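Local atomic coordinates of TRAP dicarboxylate transporter-DctP subunit (Marinobacter aquaeolei, PDB entry 4PFI), a protein that probably captures a small organic solute, such as a carboxylate, in the periplasm and delivers it to a TRAP-type membrane transporter. Residues Asn115-Leu120 with Arg192-Asp197; Ala187-Arg192 with Arg320-Glu325. One frame throughout, in Å; residues are numbered along the deposited sequence.

Contact 1 of 2, residues Asn115-Leu120 with Arg192-Asp197; sequences NLHFLL and RSYGAD
The imidazole of His117 and the phenol ring of Tyr194 meet rim to rim, neither lying over the face of the other, with 5.6 Å between ring centroids and 41° between their planes. Tyr194 OH sits in the plane of the imidazole, at its edge, and there it is hydrogen-bonded to His117 ND1 at 2.8 Å; the angle at the hydrogen is 158°, and either atom could be the donor. The phenyl ring of Phe118 also turns its edge to this hydroxyl, its CE2 lying 3.8 Å from Tyr194 OH. A wider aromatic cluster surrounds the pair: His117 meets Phe191 edge to face, and Tyr194 does the same with Phe312 while also touching Phe174.

The backbones stay far apart, His117 CA and Ser193 CA being 10.5 Å from each other, and the contact is made by the side chains alone. Tyr194 holds CG beside its backbone N, anti to the carbonyl carbon (chi1 -54°), which sends the ring toward the 115-120 loop and lands its hydroxyl at His117. Tyr194 sits within a type I turn from Arg192 to Gly195, closed by Gly195 N to Arg192 O at 2.9 Å. Gly195, with positive phi, completes a Schellman motif after helix 185-192, and the chain then runs into strand 197-199.

The contact therefore ties the loop before helix 124-132 to the turn that follows helix 185-192 by one polar bond set among aromatic rings. Being buried, the tyrosine hydroxyl and the imidazole nitrogen satisfy each other, and the bond probably limits rotation of the imidazole about its CB-CG bond.

Contact 2 of 2, residues Ala187-Arg192 with Arg320-Glu325; sequences AAEAFR and RQRFIE
Glu189 and Arg322 reach for each other between helices 185-192 and 318-339, and form the middle of a salt-bridge network that also takes in Arg192 and Glu325. The two side chains cross at about a right angle, and the carboxylate and guanidinium planes are 51° apart. Glu189 OE1 lies 3.5 Å from Arg322 NH1, well out of the guanidinium plane, so this link between the helices is one of charge alone with no N-H aimed at the oxygen. Nearer the backbones, Glu189 CG touches Arg322 CB at 3.9 Å.

Within its own helix each partner has a straighter, in-plane bond. Arg192 NH1 donates to Glu189 OE1 at 2.7 Å, the oxygen lying in the guanidinium plane, and one carboxylate oxygen thus serves two arginines. That shared negative charge probably eases the approach of Arg192 NH1 and Arg322 NH1, which stand 4.3 Å apart. Arg322 starts with CG anti to its own N (chi1 169°) and then bends at chi2 and chi3, which leaves NE turned to Glu325 and NH1 on the side of Glu189. The network lies at the surface and bridges the helices on that side; Glu189 also packs on Ala319. On the Arg322 side the chain of charges finishes with Arg322 NE donating in plane to Glu325 OE1, 3.2 Å away and met nearly along its C-O bond.

How the contacts relate
Contacts 1 and 2 lie with their centres about 7 Å apart, on the same side of the chain's centre, and share Arg192 at the end of helix 185-192. Along the chain their segments alternate: 115-120, 187-192, 192-197, then 320-325. Contact 1 is buried and aromatic, whereas contact 2 is a charged surface contact. Direct ties join them: Arg320 NH2 probably hydrogen-bonds His117 O, and Ala196 N probably does the same to Phe191 O. Arg320 thus joins helix 318-339 to the 115-120 loop, while Ala196 to Phe191 closes the end of helix 185-192; with the two contacts, three elements distant in the solute-binding protein's chain pack against one another.

Contact 1 of 2, residues Asn115-Leu120 with Arg192-Asp197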
loop_
_atom_site.group_PDB
_atom_site.type_symbol
_atom_site.label_atom_id
_atom_site.label_comp_id
_atom_site.label_asym_id
_atom_site.label_seq_id
_atom_site.Cartn_x
_atom_site.Cartn_y
_atom_site.Cartn_z
ATOM N N ASN A 115 -4.492 6.553 -0.228
ATOM C CA ASN A 115 -3.649 7.383 0.636
ATOM C C ASN A 115 -4.440 8.476 1.381
ATOM O O ASN A 115 -3.846 9.257 2.113
ATOM C CB ASN A 115 -2.502 8.039 -0.139
ATOM C CG ASN A 115 -1.651 7.051 -0.938
ATOM O OD1 ASN A 115 -1.211 7.371 -2.048
ATOM N ND2 ASN A 115 -1.408 5.867 -0.389
ATOM N N LEU A 116 -5.758 8.554 1.187
ATOM C CA LEU A 116 -6.585 9.520 1.938
ATOM C C LEU A 116 -6.735 9.100 3.406
ATOM O O LEU A 116 -6.992 7.933 3.707
ATOM C CB LEU A 116 -7.972 9.676 1.295
ATOM C CG LEU A 116 -7.987 10.465 -0.024
ATOM C CD1 LEU A 116 -9.343 10.374 -0.667
ATOM C CD2 LEU A 116 -7.595 11.932 0.196
ATOM N N HIS A 117 -6.578 10.033 4.334
ATOM C CA HIS A 117 -6.632 9.663 5.749
ATOM C C HIS A 117 -8.087 9.515 6.228
ATOM O O HIS A 117 -8.939 10.307 5.830
ATOM C CB HIS A 117 -5.885 10.697 6.600
ATOM C CG HIS A 117 -4.401 10.712 6.370
ATOM N ND1 HIS A 117 -3.539 11.468 7.111
ATOM C CD2 HIS A 117 -3.640 10.044 5.459
ATOM C CE1 HIS A 117 -2.299 11.278 6.675
ATOM N NE2 HIS A 117 -2.341 10.432 5.677
ATOM N N PHE A 118 -8.351 8.512 7.073
ATOM C CA PHE A 118 -9.642 8.342 7.758
ATOM C C PHE A 118 -10.813 8.110 6.804
ATOM O O PHE A 118 -11.933 8.471 7.109
ATOM C CB PHE A 118 -9.913 9.540 8.673
ATOM C CG PHE A 118 -8.792 9.797 9.648
ATOM C CD1 PHE A 118 -8.564 8.924 10.705
ATOM C CD2 PHE A 118 -7.939 10.883 9.490
ATOM C CE1 PHE A 118 -7.514 9.122 11.580
ATOM C CE2 PHE A 118 -6.887 11.087 10.380
ATOM C CZ PHE A 118 -6.678 10.198 11.423
ATOM N N LEU A 119 -10.559 7.481 5.661
ATOM C CA LEU A 119 -11.588 7.324 4.649
ATOM C C LEU A 119 -12.148 5.909 4.677
ATOM O O LEU A 119 -13.321 5.701 4.990
ATOM C CB LEU A 119 -11.031 7.625 3.258
ATOM C CG LEU A 119 -12.054 7.470 2.124
ATOM C CD1 LEU A 119 -12.842 8.756 1.949
ATOM C CD2 LEU A 119 -11.362 7.077 0.837
ATOM N N LEU A 120 -11.311 4.938 4.325
ATOM C CA LEU A 120 -11.694 3.542 4.403
ATOM C C LEU A 120 -12.050 3.201 5.848
ATOM O O LEU A 120 -11.526 3.809 6.773
ATOM C CB LEU A 120 -10.547 2.664 3.948
ATOM C CG LEU A 120 -10.359 2.462 2.453
ATOM C CD1 LEU A 120 -10.471 3.768 1.662
ATOM C CD2 LEU A 120 -8.999 1.798 2.235
ATOM N N ARG A 192 0.338 17.910 4.079
ATOM C CA ARG A 192 0.334 19.349 3.928
ATOM C C ARG A 192 -0.864 19.904 4.697
ATOM O O ARG A 192 -0.797 20.985 5.254
ATOM C CB ARG A 192 0.269 19.722 2.456
ATOM C CG ARG A 192 0.703 21.110 2.154
ATOM C CD ARG A 192 0.657 21.349 0.637
ATOM N NE ARG A 192 1.809 20.772 -0.093
ATOM C CZ ARG A 192 1.747 19.809 -1.024
ATOM N NH1 ARG A 192 0.594 19.249 -1.380
ATOM N NH2 ARG A 192 2.855 19.392 -1.615
ATOM N N SER A 193 -1.960 19.156 4.745
ATOM C CA SER A 193 -3.145 19.602 5.498
ATOM C C SER A 193 -2.840 19.834 6.980
ATOM O O SER A 193 -3.421 20.709 7.598
ATOM C CB SER A 193 -4.270 18.578 5.408
ATOM O OG SER A 193 -4.649 18.341 4.077
ATOM N N TYR A 194 -1.938 19.036 7.543
ATOM C CA TYR A 194 -1.545 19.167 8.951
ATOM C C TYR A 194 -0.503 20.262 9.139
ATOM O O TYR A 194 -0.138 20.595 10.270
ATOM C CB TYR A 194 -0.998 17.834 9.477
ATOM C CG TYR A 194 -1.945 16.670 9.280
ATOM C CD1 TYR A 194 -3.334 16.866 9.279
ATOM C CD2 TYR A 194 -1.465 15.390 9.085
ATOM C CE1 TYR A 194 -4.210 15.819 9.091
ATOM C CE2 TYR A 194 -2.324 14.334 8.889
ATOM C CZ TYR A 194 -3.700 14.561 8.892
ATOM O OH TYR A 194 -4.550 13.512 8.716
ATOM N N GLY A 195 -0.031 20.828 8.029
ATOM C CA GLY A 195 0.929 21.911 8.070
ATOM C C GLY A 195 2.362 21.421 7.933
ATOM O O GLY A 195 3.282 22.092 8.381
ATOM N N ALA A 196 2.570 20.255 7.324
ATOM C CA ALA A 196 3.928 19.774 7.090
ATOM C C ALA A 196 4.424 20.280 5.735
ATOM O O ALA A 196 3.638 20.792 4.946
ATOM C CB ALA A 196 3.987 18.252 7.146
ATOM N N ASP A 197 5.726 20.148 5.486
ATOM C CA ASP A 197 6.282 20.292 4.138
ATOM C C ASP A 197 6.651 18.892 3.668
ATOM O O ASP A 197 7.702 18.360 4.049
ATOM C CB ASP A 197 7.531 21.182 4.117
ATOM C CG ASP A 197 8.222 21.186 2.756
ATOM O OD1 ASP A 197 7.536 20.959 1.728
ATOM O OD2 ASP A 197 9.455 21.416 2.702
#

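Contact 2 of 2, residues Ala187-Arg192 with Arg320-Glu325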
loop_
_atom_site.group_PDB
_atom_site.type_symbol
_atom_site.label_atom_id
_atom_site.label_comp_id
_atom_site.label_asym_id
_atom_site.label_seq_id
_atom_site.Cartn_x
_atom_site.Cartn_y
_atom_site.Cartn_z
ATOM N N ALA A 187 -1.206 11.931 -1.413
ATOM C CA ALA A 187 -0.528 11.569 -0.175
ATOM C C ALA A 187 0.224 12.779 0.385
ATOM O O ALA A 187 0.210 13.021 1.589
ATOM C CB ALA A 187 0.434 10.381 -0.376
ATOM N N ALA A 188 0.839 13.555 -0.500
ATOM C CA ALA A 188 1.520 14.788 -0.093
ATOM C C ALA A 188 0.529 15.765 0.554
ATOM O O ALA A 188 0.795 16.332 1.620
ATOM C CB ALA A 188 2.193 15.445 -1.287
ATOM N N GLU A 189 -0.618 15.942 -0.094
ATOM C CA GLU A 189 -1.617 16.905 0.358
ATOM C C GLU A 189 -2.192 16.548 1.719
ATOM O O GLU A 189 -2.560 17.419 2.495
ATOM C CB GLU A 189 -2.760 17.026 -0.651
ATOM C CG GLU A 189 -3.747 18.103 -0.270
ATOM C CD GLU A 189 -3.097 19.489 -0.180
ATOM O OE1 GLU A 189 -1.975 19.673 -0.705
ATOM O OE2 GLU A 189 -3.712 20.402 0.416
ATOM N N ALA A 190 -2.268 15.259 1.998
ATOM C CA ALA A 190 -2.745 14.770 3.282
ATOM C C ALA A 190 -1.941 15.370 4.436
ATOM O O ALA A 190 -2.515 15.828 5.431
ATOM C CB ALA A 190 -2.653 13.248 3.304
ATOM N N PHE A 191 -0.614 15.362 4.299
ATOM C CA PHE A 191 0.277 15.841 5.362
ATOM C C PHE A 191 0.467 17.364 5.277
ATOM O O PHE A 191 0.692 18.040 6.280
ATOM C CB PHE A 191 1.603 15.080 5.315
ATOM C CG PHE A 191 1.490 13.665 5.855
ATOM C CD1 PHE A 191 1.521 13.430 7.230
ATOM C CD2 PHE A 191 1.295 12.582 5.000
ATOM C CE1 PHE A 191 1.376 12.149 7.734
ATOM C CE2 PHE A 191 1.147 11.305 5.507
ATOM C CZ PHE A 191 1.198 11.084 6.871
ATOM N N ARG A 192 0.338 17.910 4.079
ATOM C CA ARG A 192 0.334 19.349 3.928
ATOM C C ARG A 192 -0.864 19.904 4.697
ATOM O O ARG A 192 -0.797 20.985 5.254
ATOM C CB ARG A 192 0.269 19.722 2.456
ATOM C CG ARG A 192 0.703 21.110 2.154
ATOM C CD ARG A 192 0.657 21.349 0.637
ATOM N NE ARG A 192 1.809 20.772 -0.093
ATOM C CZ ARG A 192 1.747 19.809 -1.024
ATOM N NH1 ARG A 192 0.594 19.249 -1.380
ATOM N NH2 ARG A 192 2.855 19.392 -1.615
ATOM N N ARG A 320 -9.142 15.446 0.354
ATOM C CA ARG A 320 -10.278 14.906 -0.396
ATOM C C ARG A 320 -10.615 15.831 -1.554
ATOM O O ARG A 320 -10.876 15.381 -2.665
ATOM C CB ARG A 320 -11.492 14.679 0.518
ATOM C CG ARG A 320 -11.254 13.497 1.419
ATOM C CD ARG A 320 -12.335 13.246 2.440
ATOM N NE ARG A 320 -11.843 12.349 3.484
ATOM C CZ ARG A 320 -12.615 11.697 4.350
ATOM N NH1 ARG A 320 -13.938 11.823 4.307
ATOM N NH2 ARG A 320 -12.049 10.904 5.261
ATOM N N GLN A 321 -10.560 17.130 -1.280
ATOM C CA GLN A 321 -10.813 18.148 -2.288
ATOM C C GLN A 321 -9.800 18.021 -3.427
ATOM O O GLN A 321 -10.177 17.902 -4.580
ATOM C CB GLN A 321 -10.735 19.530 -1.641
ATOM C CG GLN A 321 -10.942 20.705 -2.594
ATOM C CD GLN A 321 -10.709 22.044 -1.915
ATOM O OE1 GLN A 321 -11.270 22.323 -0.851
ATOM N NE2 GLN A 321 -9.855 22.869 -2.510
ATOM N N ARG A 322 -8.510 18.017 -3.087
ATOM C CA ARG A 322 -7.440 17.875 -4.084
ATOM C C ARG A 322 -7.618 16.574 -4.877
ATOM O O ARG A 322 -7.359 16.526 -6.074
ATOM C CB ARG A 322 -6.059 17.915 -3.409
ATOM C CG ARG A 322 -4.871 17.507 -4.314
ATOM C CD ARG A 322 -4.623 18.473 -5.495
ATOM N NE ARG A 322 -4.762 19.886 -5.118
ATOM C CZ ARG A 322 -3.839 20.598 -4.460
ATOM N NH1 ARG A 322 -2.689 20.040 -4.080
ATOM N NH2 ARG A 322 -4.069 21.880 -4.166
ATOM N N PHE A 323 -8.100 15.531 -4.205
ATOM C CA PHE A 323 -8.288 14.232 -4.842
ATOM C C PHE A 323 -9.372 14.310 -5.896
ATOM O O PHE A 323 -9.209 13.766 -6.975
ATOM C CB PHE A 323 -8.650 13.148 -3.824
ATOM C CG PHE A 323 -8.911 11.799 -4.442
ATOM C CD1 PHE A 323 -7.914 11.130 -5.126
ATOM C CD2 PHE A 323 -10.180 11.214 -4.371
ATOM C CE1 PHE A 323 -8.161 9.892 -5.698
ATOM C CE2 PHE A 323 -10.433 9.977 -4.941
ATOM C CZ PHE A 323 -9.427 9.318 -5.607
ATOM N N ILE A 324 -10.481 14.969 -5.559
ATOM C CA ILE A 324 -11.609 15.164 -6.485
ATOM C C ILE A 324 -11.204 16.008 -7.691
ATOM O O ILE A 324 -11.480 15.628 -8.818
ATOM C CB ILE A 324 -12.833 15.852 -5.819
ATOM C CG1 ILE A 324 -13.405 14.983 -4.702
ATOM C CG2 ILE A 324 -13.936 16.134 -6.853
ATOM C CD1 ILE A 324 -13.695 13.566 -5.136
ATOM N N GLU A 325 -10.552 17.148 -7.453
ATOM C CA GLU A 325 -10.008 17.966 -8.539
ATOM C C GLU A 325 -9.207 17.124 -9.534
ATOM O O GLU A 325 -9.270 17.342 -10.739
ATOM C CB GLU A 325 -9.099 19.063 -7.987
ATOM C CG GLU A 325 -9.793 20.083 -7.122
ATOM C CD GLU A 325 -8.810 20.947 -6.320
ATOM O OE1 GLU A 325 -7.584 20.664 -6.345
ATOM O OE2 GLU A 325 -9.269 21.906 -5.651
#